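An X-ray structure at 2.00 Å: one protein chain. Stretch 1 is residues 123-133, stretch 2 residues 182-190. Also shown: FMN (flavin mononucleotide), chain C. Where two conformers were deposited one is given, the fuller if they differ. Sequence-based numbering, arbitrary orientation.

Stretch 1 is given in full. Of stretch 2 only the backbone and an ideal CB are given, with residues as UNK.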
# COMPACT_ATOMS: atom_id res chain seq x y z
N ARG A 123 -12.18 17.63 -8.86
CA ARG A 123 -12.48 16.84 -7.68
C ARG A 123 -13.75 16.02 -7.94
O ARG A 123 -14.68 16.49 -8.60
CB ARG A 123 -12.67 17.72 -6.47
CG ARG A 123 -11.38 18.38 -6.03
CD ARG A 123 -11.66 19.30 -4.86
NE ARG A 123 -12.53 20.39 -5.29
CZ ARG A 123 -13.27 21.16 -4.49
NH1 ARG A 123 -13.29 21.00 -3.17
NH2 ARG A 123 -14.01 22.12 -5.03
N SER A 124 -13.76 14.82 -7.37
CA SER A 124 -14.80 13.80 -7.53
C SER A 124 -15.26 13.60 -9.00
O SER A 124 -16.43 13.80 -9.35
CB SER A 124 -15.95 13.97 -6.54
OG SER A 124 -16.56 15.22 -6.71
N MSE A 125 -14.28 13.23 -9.82
CA MSE A 125 -14.47 12.91 -11.24
C MSE A 125 -14.12 11.44 -11.46
O MSE A 125 -13.64 11.06 -12.53
CB MSE A 125 -13.60 13.84 -12.11
CG MSE A 125 -13.95 15.30 -12.00
SE MSE A 125 -15.72 15.66 -12.70
CE MSE A 125 -15.41 14.95 -14.46
N THR A 126 -14.36 10.59 -10.46
CA THR A 126 -14.06 9.15 -10.60
C THR A 126 -15.00 8.47 -11.60
O THR A 126 -14.68 7.41 -12.06
CB THR A 126 -14.16 8.35 -9.29
OG1 THR A 126 -15.52 8.30 -8.87
CG2 THR A 126 -13.24 8.92 -8.20
N GLY A 127 -16.14 9.07 -11.92
CA GLY A 127 -17.09 8.49 -12.84
C GLY A 127 -18.05 7.47 -12.23
O GLY A 127 -18.81 6.86 -12.97
N TYR A 128 -17.99 7.24 -10.91
CA TYR A 128 -18.91 6.31 -10.24
C TYR A 128 -19.45 6.88 -8.94
O TYR A 128 -18.75 7.62 -8.24
CB TYR A 128 -18.23 4.99 -9.96
CG TYR A 128 -17.96 4.20 -11.21
CD1 TYR A 128 -16.71 4.25 -11.84
CD2 TYR A 128 -18.98 3.44 -11.81
CE1 TYR A 128 -16.46 3.52 -13.01
CE2 TYR A 128 -18.76 2.74 -12.99
CZ TYR A 128 -17.50 2.78 -13.57
OH TYR A 128 -17.26 2.07 -14.69
N GLN A 129 -20.69 6.51 -8.63
CA GLN A 129 -21.35 6.91 -7.40
C GLN A 129 -21.08 5.90 -6.27
O GLN A 129 -21.82 4.93 -6.10
CB GLN A 129 -22.85 7.12 -7.63
CG GLN A 129 -23.65 7.60 -6.42
CD GLN A 129 -23.07 8.85 -5.78
OE1 GLN A 129 -22.10 8.81 -5.01
NE2 GLN A 129 -23.71 9.98 -6.06
N ASP A 130 -20.01 6.16 -5.53
CA ASP A 130 -19.59 5.36 -4.36
C ASP A 130 -19.90 6.05 -3.02
O ASP A 130 -19.34 5.68 -1.99
CB ASP A 130 -18.12 4.94 -4.48
CG ASP A 130 -17.15 6.12 -4.49
OD1 ASP A 130 -17.61 7.26 -4.40
OD2 ASP A 130 -15.92 5.90 -4.60
N PHE A 131 -20.81 7.03 -3.04
CA PHE A 131 -21.26 7.74 -1.86
C PHE A 131 -20.15 8.41 -1.03
O PHE A 131 -20.24 8.49 0.20
CB PHE A 131 -22.13 6.80 -1.03
CG PHE A 131 -23.16 6.05 -1.86
CD1 PHE A 131 -24.33 6.67 -2.30
CD2 PHE A 131 -22.92 4.72 -2.26
CE1 PHE A 131 -25.26 5.98 -3.10
CE2 PHE A 131 -23.83 4.02 -3.04
CZ PHE A 131 -25.03 4.64 -3.44
N VAL A 132 -19.09 8.85 -1.70
CA VAL A 132 -18.00 9.61 -1.07
C VAL A 132 -18.36 11.08 -1.33
O VAL A 132 -18.54 11.45 -2.47
CB VAL A 132 -16.65 9.29 -1.68
CG1 VAL A 132 -15.56 10.25 -1.12
CG2 VAL A 132 -16.31 7.83 -1.41
N GLY A 133 -18.46 11.90 -0.29
CA GLY A 133 -18.85 13.30 -0.46
C GLY A 133 -17.74 14.18 -1.01
O GLY A 133 -16.59 13.75 -1.18
N UNK A 182 -9.57 10.31 5.19
CA UNK A 182 -9.13 9.85 3.88
C UNK A 182 -9.95 8.61 3.43
O UNK A 182 -10.47 7.88 4.27
CB UNK A 182 -7.64 9.52 3.92
N UNK A 183 -10.08 8.42 2.11
CA UNK A 183 -10.69 7.17 1.55
C UNK A 183 -10.08 6.94 0.18
O UNK A 183 -10.11 7.85 -0.67
CB UNK A 183 -12.21 7.27 1.45
N UNK A 184 -9.40 5.79 0.02
CA UNK A 184 -8.85 5.38 -1.26
C UNK A 184 -10.04 4.87 -2.10
O UNK A 184 -11.01 4.27 -1.56
CB UNK A 184 -7.76 4.31 -1.09
N UNK A 185 -10.03 5.17 -3.40
CA UNK A 185 -11.12 4.81 -4.32
C UNK A 185 -10.52 4.22 -5.58
O UNK A 185 -9.66 4.86 -6.22
CB UNK A 185 -11.99 6.02 -4.65
N UNK A 186 -10.95 3.01 -5.90
CA UNK A 186 -10.50 2.24 -7.04
C UNK A 186 -11.53 2.12 -8.12
O UNK A 186 -11.21 1.65 -9.19
CB UNK A 186 -10.07 0.84 -6.59
N UNK A 187 -12.78 2.46 -7.81
CA UNK A 187 -13.83 2.52 -8.80
C UNK A 187 -13.64 3.79 -9.61
O UNK A 187 -14.24 4.84 -9.30
CB UNK A 187 -15.21 2.47 -8.15
N UNK A 188 -12.79 3.67 -10.64
CA UNK A 188 -12.46 4.77 -11.55
C UNK A 188 -12.84 4.42 -12.97
O UNK A 188 -12.55 3.32 -13.41
CB UNK A 188 -10.97 5.11 -11.48
N UNK A 189 -13.53 5.33 -13.66
CA UNK A 189 -13.71 5.26 -15.11
C UNK A 189 -12.36 5.83 -15.60
O UNK A 189 -12.19 7.06 -15.76
CB UNK A 189 -14.93 6.03 -15.62
N UNK A 190 -11.39 4.94 -15.79
CA UNK A 190 -10.01 5.37 -16.03
C UNK A 190 -9.84 6.21 -17.30
O UNK A 190 -9.19 7.25 -17.26
CB UNK A 190 -9.10 4.14 -16.11
N1 FMN C . -14.17 2.99 -0.93
C2 FMN C . -15.09 3.70 -1.68
O2 FMN C . -15.97 4.35 -1.12
N3 FMN C . -15.01 3.67 -3.07
C4 FMN C . -14.03 2.92 -3.71
O4 FMN C . -14.00 2.94 -4.95
C4A FMN C . -13.10 2.20 -2.95
N5 FMN C . -12.11 1.45 -3.56
C5A FMN C . -11.15 0.80 -2.81
C6 FMN C . -10.16 0.10 -3.49
C7 FMN C . -9.17 -0.59 -2.77
C7M FMN C . -8.11 -1.35 -3.51
C8 FMN C . -9.19 -0.60 -1.37
C8M FMN C . -8.15 -1.36 -0.61
C9 FMN C . -10.20 0.10 -0.68
C9A FMN C . -11.19 0.81 -1.39
N10 FMN C . -12.21 1.55 -0.78
C10 FMN C . -13.17 2.23 -1.55
C1' FMN C . -12.29 1.70 0.71
C2' FMN C . -12.95 0.53 1.41
O2' FMN C . -14.35 0.53 1.16
C3' FMN C . -12.65 0.65 2.89
O3' FMN C . -11.27 0.40 3.06
C4' FMN C . -13.51 -0.36 3.67
O4' FMN C . -14.81 0.22 3.78
C5' FMN C . -12.96 -0.70 5.05
O5' FMN C . -12.99 0.51 5.81
P FMN C . -11.65 1.04 6.50
O1P FMN C . -10.87 -0.05 7.19
O2P FMN C . -10.77 1.64 5.42
O3P FMN C . -12.06 2.10 7.53

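Position 182 lies on an extended strand with its CB beyond the reach of stretch 1, so the contact sets no rule there; the deposited residue is Ala182.

At 183 the CB points toward stretch 1, 5.0 Å from Val132 CG2, with extended backbone angles. A small or branched apolar side chain would suit. Val183 closes the gap, its CG1 3.8 Å from Val132 CG1, while its CG2 lies 3.7 Å from FMN N1.

Position 184 again turns out of reach, as strand alternation predicts, and is occupied by Val184.

At 185 the CB points toward stretch 1, 3.9 Å from Asp130 OD2 and 4.7 Å from Thr126 CG2. The carboxylate invites a donor or a positive charge, and a long side chain could continue between Thr126 and Val132; lysine or arginine would answer the charge, but a flat group with several donors fits the slot better. Arg185 takes it. Arg185 NE donates to Asp130 OD2 at 2.9 Å and Arg185 NH2 to Asp130 OD1 at 2.8 Å, a two-pronged salt bridge at the edge of the guanidinium. Val132 CB covers one face and Thr126 CG2 the opposite one. The same carboxylate serves the flavin, since FMN N3 donates to Asp130 OD2 at 2.9 Å.

At 186 the direction is away from stretch 1, and the constraint comes from the cofactor: an ideal CB would sit 3.2 Å from FMN C6. Gly186 avoids that crowding.

Position 187 points sideways, its CB 4.3 Å from Tyr128 CB. Beside an aromatic ring, a large apolar or aromatic group would suit. Trp187 turns its edge toward the face of Tyr128, the planes at 72°. Trp187 N donates to FMN O4 at 3.1 Å.

At 188 CA-to-CB points away, but a flexible apolar chain could bend back to the methyl of Thr126. Leu188 does so, CD2 reaching within 3.5 Å of Thr126 CG2.

Position 189 points toward stretch 1, its CB site 3.8 Å from Thr126 O and 3.9 Å from Tyr128 CE1. The backbone N at 189 donates to Thr126 O (2.9 Å). The acceptor Gly127 O lies nearby, and position 190 begins a helix, so a compact polar group such as Asn, Asp or Ser would suit. Asn189 ND2 donates to water 3 at 2.8 Å, and that water donates to Gly127 O at 2.7 Å. The side chain also caps the helix.

At 190 the backbone is helical and CA-to-CB points away, so many residues would serve; it is Arg190, hydrogen-bonded elsewhere in the structure.

Stretch 2 182-190: AVVRGWLNR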
# COMPACT_ATOMS: atom_id res chain seq x y z
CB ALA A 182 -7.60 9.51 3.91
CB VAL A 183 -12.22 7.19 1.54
CG1 VAL A 183 -12.77 8.31 0.67
CG2 VAL A 183 -12.82 5.80 1.09
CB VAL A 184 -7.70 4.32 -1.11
CG1 VAL A 184 -8.21 2.96 -0.58
CG2 VAL A 184 -6.99 4.16 -2.47
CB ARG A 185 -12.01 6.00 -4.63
CG ARG A 185 -12.38 6.81 -3.40
CD ARG A 185 -12.86 8.18 -3.75
NE ARG A 185 -14.16 8.21 -4.36
CZ ARG A 185 -14.76 9.32 -4.81
NH1 ARG A 185 -14.16 10.50 -4.71
NH2 ARG A 185 -15.96 9.26 -5.35
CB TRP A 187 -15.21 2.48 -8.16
CG TRP A 187 -15.66 1.11 -7.90
CD1 TRP A 187 -15.43 0.35 -6.80
CD2 TRP A 187 -16.44 0.31 -8.80
NE1 TRP A 187 -16.06 -0.87 -6.93
CE2 TRP A 187 -16.68 -0.92 -8.15
CE3 TRP A 187 -16.98 0.54 -10.07
CZ2 TRP A 187 -17.41 -1.94 -8.75
CZ3 TRP A 187 -17.73 -0.49 -10.67
CH2 TRP A 187 -17.95 -1.70 -10.00
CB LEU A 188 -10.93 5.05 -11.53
CG LEU A 188 -10.24 5.41 -10.21
CD1 LEU A 188 -8.76 5.84 -10.53
CD2 LEU A 188 -10.97 6.51 -9.45
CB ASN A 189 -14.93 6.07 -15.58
CG ASN A 189 -15.18 5.91 -17.07
OD1 ASN A 189 -14.23 5.69 -17.85
ND2 ASN A 189 -16.45 5.97 -17.47
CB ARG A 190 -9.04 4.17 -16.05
CG ARG A 190 -9.05 3.38 -14.79
CD ARG A 190 -8.10 2.25 -14.89
NE ARG A 190 -7.98 1.53 -13.64
CZ ARG A 190 -7.14 0.51 -13.44
NH1 ARG A 190 -6.36 0.06 -14.41
NH2 ARG A 190 -7.09 -0.09 -12.24
O HOH W 1 -16.09 10.94 -7.77
O HOH W 2 -15.44 6.17 -7.24
O HOH W 3 -18.36 5.93 -15.47
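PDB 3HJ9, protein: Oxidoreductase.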